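Long-range contact in EmGH1 (PDB 5Z87), which probably hydrolyses beta-glucosidic bonds as a beta-glucosidase of glycoside hydrolase family 3: residues Ala518-Leu532 with Leu564-Val578. Residues are numbered along the deposited sequence; the frame is centred on the assembly and turned at random.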
# COMPACT_ATOMS: atom_id res chain seq x y z
N ALA A 518 6.31 -34.44 -21.62
CA ALA A 518 7.60 -34.25 -20.98
C ALA A 518 7.85 -35.33 -19.93
O ALA A 518 8.99 -35.76 -19.75
CB ALA A 518 7.68 -32.86 -20.34
N VAL A 519 6.80 -35.75 -19.23
CA VAL A 519 6.92 -36.87 -18.29
C VAL A 519 7.46 -38.11 -19.00
O VAL A 519 8.42 -38.74 -18.54
CB VAL A 519 5.56 -37.15 -17.62
CG1 VAL A 519 5.60 -38.50 -16.90
CG2 VAL A 519 5.18 -36.02 -16.66
N ALA A 520 6.87 -38.46 -20.14
CA ALA A 520 7.34 -39.61 -20.92
C ALA A 520 8.80 -39.45 -21.33
O ALA A 520 9.62 -40.35 -21.10
CB ALA A 520 6.46 -39.80 -22.16
N THR A 521 9.14 -38.31 -21.93
CA THR A 521 10.53 -38.06 -22.33
C THR A 521 11.50 -38.16 -21.16
O THR A 521 12.67 -38.50 -21.34
CB THR A 521 10.61 -36.68 -22.98
OG1 THR A 521 9.60 -36.56 -23.98
CG2 THR A 521 11.98 -36.43 -23.59
N ALA A 522 11.03 -37.87 -19.94
CA ALA A 522 11.92 -37.83 -18.79
C ALA A 522 12.30 -39.21 -18.25
O ALA A 522 13.27 -39.31 -17.49
CB ALA A 522 11.27 -36.99 -17.68
N GLN A 523 11.57 -40.26 -18.65
CA GLN A 523 11.76 -41.58 -18.04
C GLN A 523 13.18 -42.10 -18.24
O GLN A 523 13.73 -42.76 -17.35
CB GLN A 523 10.74 -42.57 -18.61
CG GLN A 523 9.29 -42.13 -18.44
CD GLN A 523 8.84 -42.14 -16.99
OE1 GLN A 523 9.53 -42.65 -16.10
NE2 GLN A 523 7.66 -41.55 -16.74
N ASP A 524 13.79 -41.81 -19.39
CA ASP A 524 15.13 -42.29 -19.68
C ASP A 524 16.22 -41.28 -19.31
O ASP A 524 17.40 -41.55 -19.56
CB ASP A 524 15.25 -42.66 -21.17
CG ASP A 524 14.56 -41.66 -22.08
OD1 ASP A 524 15.20 -40.68 -22.50
OD2 ASP A 524 13.35 -41.85 -22.36
N CYS A 525 15.86 -40.16 -18.70
CA CYS A 525 16.83 -39.13 -18.34
C CYS A 525 17.19 -39.24 -16.87
O CYS A 525 16.31 -39.39 -16.02
CB CYS A 525 16.28 -37.74 -18.66
SG CYS A 525 15.81 -37.53 -20.41
N ASP A 526 18.49 -39.17 -16.57
CA ASP A 526 18.93 -39.20 -15.18
C ASP A 526 18.95 -37.82 -14.52
O ASP A 526 18.96 -37.75 -13.29
CB ASP A 526 20.33 -39.82 -15.06
CG ASP A 526 21.25 -39.40 -16.17
OD1 ASP A 526 20.81 -39.47 -17.33
OD2 ASP A 526 22.41 -39.02 -15.89
N VAL A 527 18.94 -36.73 -15.30
CA VAL A 527 18.90 -35.37 -14.78
C VAL A 527 17.80 -34.60 -15.51
O VAL A 527 17.70 -34.67 -16.75
CB VAL A 527 20.25 -34.65 -14.95
CG1 VAL A 527 20.14 -33.20 -14.52
CG2 VAL A 527 21.33 -35.37 -14.17
N ILE A 528 16.99 -33.86 -14.75
CA ILE A 528 15.95 -32.98 -15.29
C ILE A 528 16.27 -31.55 -14.86
O ILE A 528 16.46 -31.29 -13.67
CB ILE A 528 14.55 -33.39 -14.79
CG1 ILE A 528 14.25 -34.84 -15.12
CG2 ILE A 528 13.48 -32.47 -15.36
CD1 ILE A 528 12.94 -35.29 -14.54
N VAL A 529 16.33 -30.63 -15.82
CA VAL A 529 16.59 -29.22 -15.54
C VAL A 529 15.37 -28.44 -16.01
O VAL A 529 15.13 -28.32 -17.22
CB VAL A 529 17.86 -28.71 -16.23
CG1 VAL A 529 17.95 -27.21 -16.07
CG2 VAL A 529 19.10 -29.37 -15.65
N MET A 530 14.61 -27.89 -15.05
CA MET A 530 13.38 -27.18 -15.35
C MET A 530 13.65 -25.68 -15.46
O MET A 530 14.22 -25.07 -14.54
CB MET A 530 12.33 -27.45 -14.28
CG MET A 530 12.31 -28.92 -13.85
SD MET A 530 10.90 -29.32 -12.81
CE MET A 530 11.39 -28.57 -11.25
N CYS A 531 13.26 -25.09 -16.59
CA CYS A 531 13.44 -23.67 -16.90
C CYS A 531 12.07 -23.00 -16.84
O CYS A 531 11.26 -23.14 -17.77
CB CYS A 531 14.10 -23.49 -18.25
SG CYS A 531 15.72 -24.28 -18.33
N LEU A 532 11.80 -22.29 -15.74
CA LEU A 532 10.48 -21.77 -15.43
C LEU A 532 10.59 -20.29 -15.06
O LEU A 532 11.68 -19.72 -14.96
CB LEU A 532 9.83 -22.57 -14.30
CG LEU A 532 10.01 -24.09 -14.29
CD1 LEU A 532 9.71 -24.66 -12.92
CD2 LEU A 532 9.09 -24.72 -15.31
N LEU A 564 3.56 -28.69 -13.97
CA LEU A 564 4.67 -29.33 -14.68
C LEU A 564 5.79 -29.71 -13.72
O LEU A 564 6.35 -30.81 -13.81
CB LEU A 564 5.20 -28.41 -15.78
CG LEU A 564 6.56 -28.76 -16.38
CD1 LEU A 564 6.49 -30.05 -17.23
CD2 LEU A 564 7.13 -27.59 -17.18
N ALA A 565 6.12 -28.82 -12.79
CA ALA A 565 7.25 -29.06 -11.90
C ALA A 565 6.98 -30.25 -10.99
O ALA A 565 7.84 -31.11 -10.81
CB ALA A 565 7.55 -27.82 -11.08
N GLU A 566 5.78 -30.31 -10.40
CA GLU A 566 5.46 -31.43 -9.53
C GLU A 566 5.38 -32.74 -10.30
O GLU A 566 5.75 -33.80 -9.76
CB GLU A 566 4.16 -31.15 -8.79
CG GLU A 566 4.19 -29.84 -8.01
CD GLU A 566 2.98 -29.68 -7.11
OE1 GLU A 566 1.99 -29.03 -7.54
OE2 GLU A 566 3.03 -30.21 -5.98
N ALA A 567 4.93 -32.71 -11.56
CA ALA A 567 4.87 -33.93 -12.36
C ALA A 567 6.26 -34.50 -12.59
O ALA A 567 6.46 -35.72 -12.53
CB ALA A 567 4.18 -33.67 -13.70
N LEU A 568 7.25 -33.63 -12.84
CA LEU A 568 8.61 -34.10 -13.08
C LEU A 568 9.29 -34.51 -11.78
O LEU A 568 10.07 -35.47 -11.75
CB LEU A 568 9.43 -33.01 -13.78
CG LEU A 568 8.95 -32.65 -15.19
CD1 LEU A 568 9.70 -31.44 -15.77
CD2 LEU A 568 9.09 -33.86 -16.14
N LEU A 569 9.00 -33.78 -10.69
CA LEU A 569 9.63 -34.09 -9.42
C LEU A 569 9.20 -35.46 -8.91
O LEU A 569 10.00 -36.18 -8.30
CB LEU A 569 9.32 -32.99 -8.40
CG LEU A 569 10.09 -31.68 -8.61
CD1 LEU A 569 9.47 -30.54 -7.83
CD2 LEU A 569 11.54 -31.84 -8.25
N ALA A 570 7.96 -35.85 -9.19
CA ALA A 570 7.45 -37.13 -8.71
C ALA A 570 8.20 -38.32 -9.30
O ALA A 570 8.12 -39.42 -8.76
CB ALA A 570 5.95 -37.23 -9.02
N LEU A 571 8.94 -38.11 -10.40
CA LEU A 571 9.72 -39.17 -11.01
C LEU A 571 10.93 -39.57 -10.18
O LEU A 571 11.50 -40.64 -10.41
CB LEU A 571 10.17 -38.74 -12.41
CG LEU A 571 9.05 -38.28 -13.34
CD1 LEU A 571 9.54 -38.13 -14.78
CD2 LEU A 571 7.86 -39.22 -13.28
N GLY A 572 11.35 -38.74 -9.23
CA GLY A 572 12.45 -39.13 -8.36
C GLY A 572 13.83 -39.03 -8.96
O GLY A 572 14.79 -39.52 -8.35
N LYS A 573 13.99 -38.41 -10.12
CA LYS A 573 15.31 -38.19 -10.68
C LYS A 573 15.96 -36.95 -10.08
O LYS A 573 15.33 -36.17 -9.37
CB LYS A 573 15.23 -38.06 -12.20
CG LYS A 573 14.85 -39.36 -12.91
CD LYS A 573 13.63 -39.16 -13.79
CE LYS A 573 13.14 -40.49 -14.37
NZ LYS A 573 14.25 -41.24 -15.02
N THR A 574 17.26 -36.79 -10.35
CA THR A 574 17.96 -35.55 -10.01
C THR A 574 17.32 -34.38 -10.76
O THR A 574 17.38 -34.32 -11.99
CB THR A 574 19.44 -35.68 -10.36
OG1 THR A 574 19.94 -36.90 -9.81
CG2 THR A 574 20.24 -34.51 -9.80
N THR A 575 16.70 -33.46 -10.02
CA THR A 575 15.93 -32.37 -10.61
C THR A 575 16.35 -31.04 -10.00
O THR A 575 16.40 -30.90 -8.78
CB THR A 575 14.43 -32.59 -10.42
OG1 THR A 575 14.06 -33.86 -10.96
CG2 THR A 575 13.63 -31.51 -11.14
N VAL A 576 16.66 -30.07 -10.86
CA VAL A 576 16.94 -28.70 -10.45
C VAL A 576 16.10 -27.76 -11.28
O VAL A 576 15.69 -28.07 -12.41
CB VAL A 576 18.43 -28.34 -10.58
CG1 VAL A 576 19.28 -29.35 -9.83
CG2 VAL A 576 18.83 -28.30 -12.03
N ALA A 577 15.84 -26.58 -10.73
CA ALA A 577 15.06 -25.57 -11.41
C ALA A 577 15.91 -24.31 -11.60
O ALA A 577 16.69 -23.93 -10.72
CB ALA A 577 13.76 -25.25 -10.65
N VAL A 578 15.76 -23.70 -12.78
CA VAL A 578 16.36 -22.41 -13.13
C VAL A 578 15.22 -21.42 -13.39
O VAL A 578 14.37 -21.66 -14.26
CB VAL A 578 17.27 -22.52 -14.37
CG1 VAL A 578 18.03 -21.20 -14.59
CG2 VAL A 578 18.25 -23.66 -14.20
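Lys573 NZ is gripped by backbone carbonyls of the type I turn Ala522-Cys525, at the C-terminal end of helix 508-522: it donates to Gln523 O at 2.8 Å and to Cys525 O at 2.9 Å, with a weak third bond to Ala522 O. It sits above the Gln523 carbonyl plane, 58° out of it, and is tilted less from that of Cys525. The lysine thus ties together two neighbouring helix-to-strand connections of the alpha/beta sandwich formed by the family 3 C-terminal domain. Its chain bends at chi2 (125°) and again at chi4, which curls CG and CD past Cys525 O and brings the ammonium round to the turn. A methionine in its place would probably leave the Gln523 and Cys525 carbonyls without this donor and the turn less firmly held to the second connection. Asp524 and Asp526 turn their carboxylates to the start of strand 436-440 instead, Asp524 in a salt bridge to Lys436 NZ, Asp526 in hydrogen bonds to Lys436 N and, just before the strand, Arg435 N.

Beyond the turn, strands 527-532 and 574-578 run parallel as inner neighbours of the sheet, joined by five backbone hydrogen bonds from Ile528 N to Leu532 N. On the face bearing Val527, Val529 and Val576, CG2 of Val529 and CG2 of Val576 lie alongside each other. The face bearing Ile528, Met530, Thr575 and Ala577 is covered by helix 561-569, with the end of helix 508-522 beside it. Here Leu568 reaches into the angle between strand 527-532 and that helix end: its CD1 meets Ile528 CG2 at 3.9 Å, while CD2 turns to Ala522 CB at 4.1 Å. Leu571 CD1 presses on the same alanine methyl at 3.6 Å. The Met530 and Leu568 side chains run alongside each other from opposing ends, SD against CD1, and the methionine's bend at chi3 lays CE against Ala565 CB and 3.7 Å from Thr575 CG2.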